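Local atomic coordinates of benzoylformate Decarboxylase (Polynucleobacter necessarius, PDB entry 4K9Q), a protein that probably decarboxylates benzoylformate to benzaldehyde and carbon dioxide, using bound thiamine diphosphate and magnesium. Residues A52-L57 and V65-H70. Residues are numbered along the deposited sequence; the frame is centred on the assembly and turned at random.
Sequences AIADGL and VIVNIH. With TPP (thiamine diphosphate), chain D.
Val65 reaches helix residues Ala54 and Leu57 with every atom beyond its backbone. Its CB lies 3.9 Å from Ala54 O, a van der Waals approach to the helix backbone. From there the two branches part. CG1, anti to the backbone N (chi1 171°), comes to Ala54 CB at 3.8 Å, whereas CG2, anti to the carbonyl carbon, turns to Leu57 and stops 3.8 Å from its CG. The Leu57 and Val65 side chains cross at about a right angle, with Val65 CG2 against the leucine's branch point and close to its CD2. One turn of helix separates Ala54 from Leu57, which puts both on the face turned to the strand. Two residues along from Val65, Val67 sends CG2 to Ala54 CB at 3.5 Å, tighter than usual carbon contact; the partner here is the single methyl of Ala54, and Val50 of the same helix also touches Val67.

Helix 47-61 connects strand 40-43 to strand 66-69 in a beta-alpha-beta crossover that passes strand 19-22 between them; Val21 touches both Ala54 and Val65. The sheet, parallel with strand order 2-1-3-4-6-5, belongs to the N-terminal thiamine diphosphate-binding domain.

Farther along the same segment, His70 meets thiamine diphosphate, whose other partners include Ser431 and Gly460 of the second subunit. His70 CD2 lies 3.3 Å from C4' of the aminopyrimidine, while the bridging C7' sits over one imidazole face, 3.9 Å from His70 CG. Without the imidazole, as with an alanine here, the pyrimidine and its bridge would probably lose this ring contact, and Glu28 OE1 its hydrogen-bonded mate at ND1.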
loop_
_atom_site.group_PDB
_atom_site.type_symbol
_atom_site.label_atom_id
_atom_site.label_comp_id
_atom_site.label_asym_id
_atom_site.label_seq_id
_atom_site.Cartn_x
_atom_site.Cartn_y
_atom_site.Cartn_z
ATOM N N ALA A 52 -22.420 0.744 -9.547
ATOM C CA ALA A 52 -23.281 -0.426 -9.753
ATOM C C ALA A 52 -24.072 -0.382 -11.076
ATOM O O ALA A 52 -24.260 -1.404 -11.727
ATOM C CB ALA A 52 -24.213 -0.634 -8.552
ATOM N N ILE A 53 -24.542 0.799 -11.459
ATOM C CA ILE A 53 -25.207 0.976 -12.755
ATOM C C ILE A 53 -24.237 0.596 -13.882
ATOM O O ILE A 53 -24.578 -0.163 -14.804
ATOM C CB ILE A 53 -25.693 2.426 -12.916
ATOM C CG1 ILE A 53 -26.840 2.700 -11.937
ATOM C CG2 ILE A 53 -26.157 2.694 -14.351
ATOM C CD1 ILE A 53 -27.226 4.184 -11.859
ATOM N N ALA A 54 -23.024 1.129 -13.816
ATOM C CA ALA A 54 -22.003 0.797 -14.804
ATOM C C ALA A 54 -21.705 -0.709 -14.833
ATOM O O ALA A 54 -21.527 -1.296 -15.896
ATOM C CB ALA A 54 -20.725 1.598 -14.540
ATOM N N ASP A 55 -21.660 -1.324 -13.657
ATOM C CA ASP A 55 -21.394 -2.755 -13.517
ATOM C C ASP A 55 -22.495 -3.538 -14.243
ATOM O O ASP A 55 -22.216 -4.354 -15.125
ATOM C CB ASP A 55 -21.335 -3.111 -12.024
ATOM C CG ASP A 55 -20.763 -4.495 -11.755
ATOM O OD1 ASP A 55 -20.703 -5.322 -12.680
ATOM O OD2 ASP A 55 -20.390 -4.761 -10.587
ATOM N N GLY A 56 -23.754 -3.262 -13.910
ATOM C CA GLY A 56 -24.869 -3.914 -14.584
ATOM C C GLY A 56 -24.819 -3.750 -16.101
ATOM O O GLY A 56 -24.998 -4.721 -16.849
ATOM N N LEU A 57 -24.583 -2.523 -16.571
ATOM C CA LEU A 57 -24.480 -2.276 -18.006
ATOM C C LEU A 57 -23.320 -3.059 -18.632
ATOM O O LEU A 57 -23.490 -3.721 -19.659
ATOM C CB LEU A 57 -24.328 -0.783 -18.285
ATOM C CG LEU A 57 -24.280 -0.390 -19.762
ATOM C CD1 LEU A 57 -25.523 -0.910 -20.491
ATOM C CD2 LEU A 57 -24.171 1.125 -19.884
ATOM N N VAL A 65 -17.455 -0.137 -19.361
ATOM C CA VAL A 65 -18.215 1.093 -19.254
ATOM C C VAL A 65 -17.330 2.027 -18.429
ATOM O O VAL A 65 -16.603 1.571 -17.549
ATOM C CB VAL A 65 -19.563 0.858 -18.542
ATOM C CG1 VAL A 65 -20.248 2.202 -18.249
ATOM C CG2 VAL A 65 -20.467 -0.046 -19.393
ATOM N N ILE A 66 -17.348 3.319 -18.737
ATOM C CA ILE A 66 -16.576 4.283 -17.964
ATOM C C ILE A 66 -17.396 4.824 -16.799
ATOM O O ILE A 66 -18.564 5.179 -16.961
ATOM C CB ILE A 66 -16.105 5.455 -18.832
ATOM C CG1 ILE A 66 -15.083 4.957 -19.859
ATOM C CG2 ILE A 66 -15.496 6.542 -17.963
ATOM C CD1 ILE A 66 -14.708 6.000 -20.859
ATOM N N VAL A 67 -16.781 4.845 -15.622
ATOM C CA VAL A 67 -17.319 5.517 -14.453
ATOM C C VAL A 67 -16.533 6.825 -14.316
ATOM O O VAL A 67 -15.312 6.833 -14.424
ATOM C CB VAL A 67 -17.143 4.637 -13.187
ATOM C CG1 VAL A 67 -17.315 5.461 -11.909
ATOM C CG2 VAL A 67 -18.126 3.466 -13.214
ATOM N N ASN A 68 -17.225 7.939 -14.113
ATOM C CA ASN A 68 -16.550 9.220 -13.912
ATOM C C ASN A 68 -17.076 9.829 -12.621
ATOM O O ASN A 68 -18.245 10.217 -12.541
ATOM C CB ASN A 68 -16.796 10.155 -15.101
ATOM C CG ASN A 68 -15.977 11.438 -15.027
ATOM O OD1 ASN A 68 -16.529 12.539 -15.114
ATOM N ND2 ASN A 68 -14.659 11.304 -14.883
ATOM N N ILE A 69 -16.220 9.881 -11.604
ATOM C CA ILE A 69 -16.626 10.391 -10.304
ATOM C C ILE A 69 -15.646 11.429 -9.774
ATOM O O ILE A 69 -14.593 11.674 -10.375
ATOM C CB ILE A 69 -16.858 9.248 -9.298
ATOM C CG1 ILE A 69 -15.579 8.421 -9.105
ATOM C CG2 ILE A 69 -18.023 8.361 -9.759
ATOM C CD1 ILE A 69 -15.822 7.133 -8.314
ATOM N N HIS A 70 -16.004 12.043 -8.654
ATOM C CA HIS A 70 -15.352 13.274 -8.233
ATOM C C HIS A 70 -14.263 13.034 -7.201
ATOM O O HIS A 70 -14.542 12.928 -6.013
ATOM C CB HIS A 70 -16.381 14.239 -7.654
ATOM C CG HIS A 70 -15.792 15.532 -7.175
ATOM N ND1 HIS A 70 -15.065 16.371 -7.993
ATOM C CD2 HIS A 70 -15.834 16.131 -5.961
ATOM C CE1 HIS A 70 -14.689 17.435 -7.304
ATOM N NE2 HIS A 70 -15.153 17.317 -6.072
HETATM N "N1'" TPP D . -19.715 13.944 -5.064
HETATM C "C2'" TPP D . -19.240 14.069 -3.767
HETATM C CM2 TPP D . -19.286 12.903 -2.826
HETATM N "N3'" TPP D . -18.700 15.262 -3.323
HETATM C "C4'" TPP D . -18.639 16.341 -4.170
HETATM N "N4'" TPP D . -18.104 17.482 -3.741
HETATM C "C5'" TPP D . -19.147 16.236 -5.465
HETATM C "C6'" TPP D . -19.673 15.029 -5.925
HETATM C "C7'" TPP D . -19.078 17.419 -6.395
HETATM N N3 TPP D . -19.972 18.534 -6.112
HETATM C C2 TPP D . -19.590 19.712 -5.490
HETATM S S1 TPP D . -20.776 20.790 -5.335
HETATM C C5 TPP D . -21.823 19.801 -6.068
HETATM C C4 TPP D . -21.282 18.584 -6.470
HETATM C CM4 TPP D . -22.027 17.475 -7.171
HETATM C C6 TPP D . -23.219 20.327 -6.254
HETATM C C7 TPP D . -23.973 20.636 -4.970
HETATM O O7 TPP D . -25.304 20.855 -5.377
HETATM P PA TPP D . -26.442 21.301 -4.332
HETATM O O1A TPP D . -26.275 20.511 -3.066
HETATM O O2A TPP D . -27.799 21.099 -4.927
HETATM O O3A TPP D . -26.059 22.817 -3.958
HETATM P PB TPP D . -26.187 24.135 -4.871
HETATM O O1B TPP D . -24.841 24.358 -5.479
HETATM O O2B TPP D . -26.551 25.258 -3.925
HETATM O O3B TPP D . -27.204 23.948 -5.951
#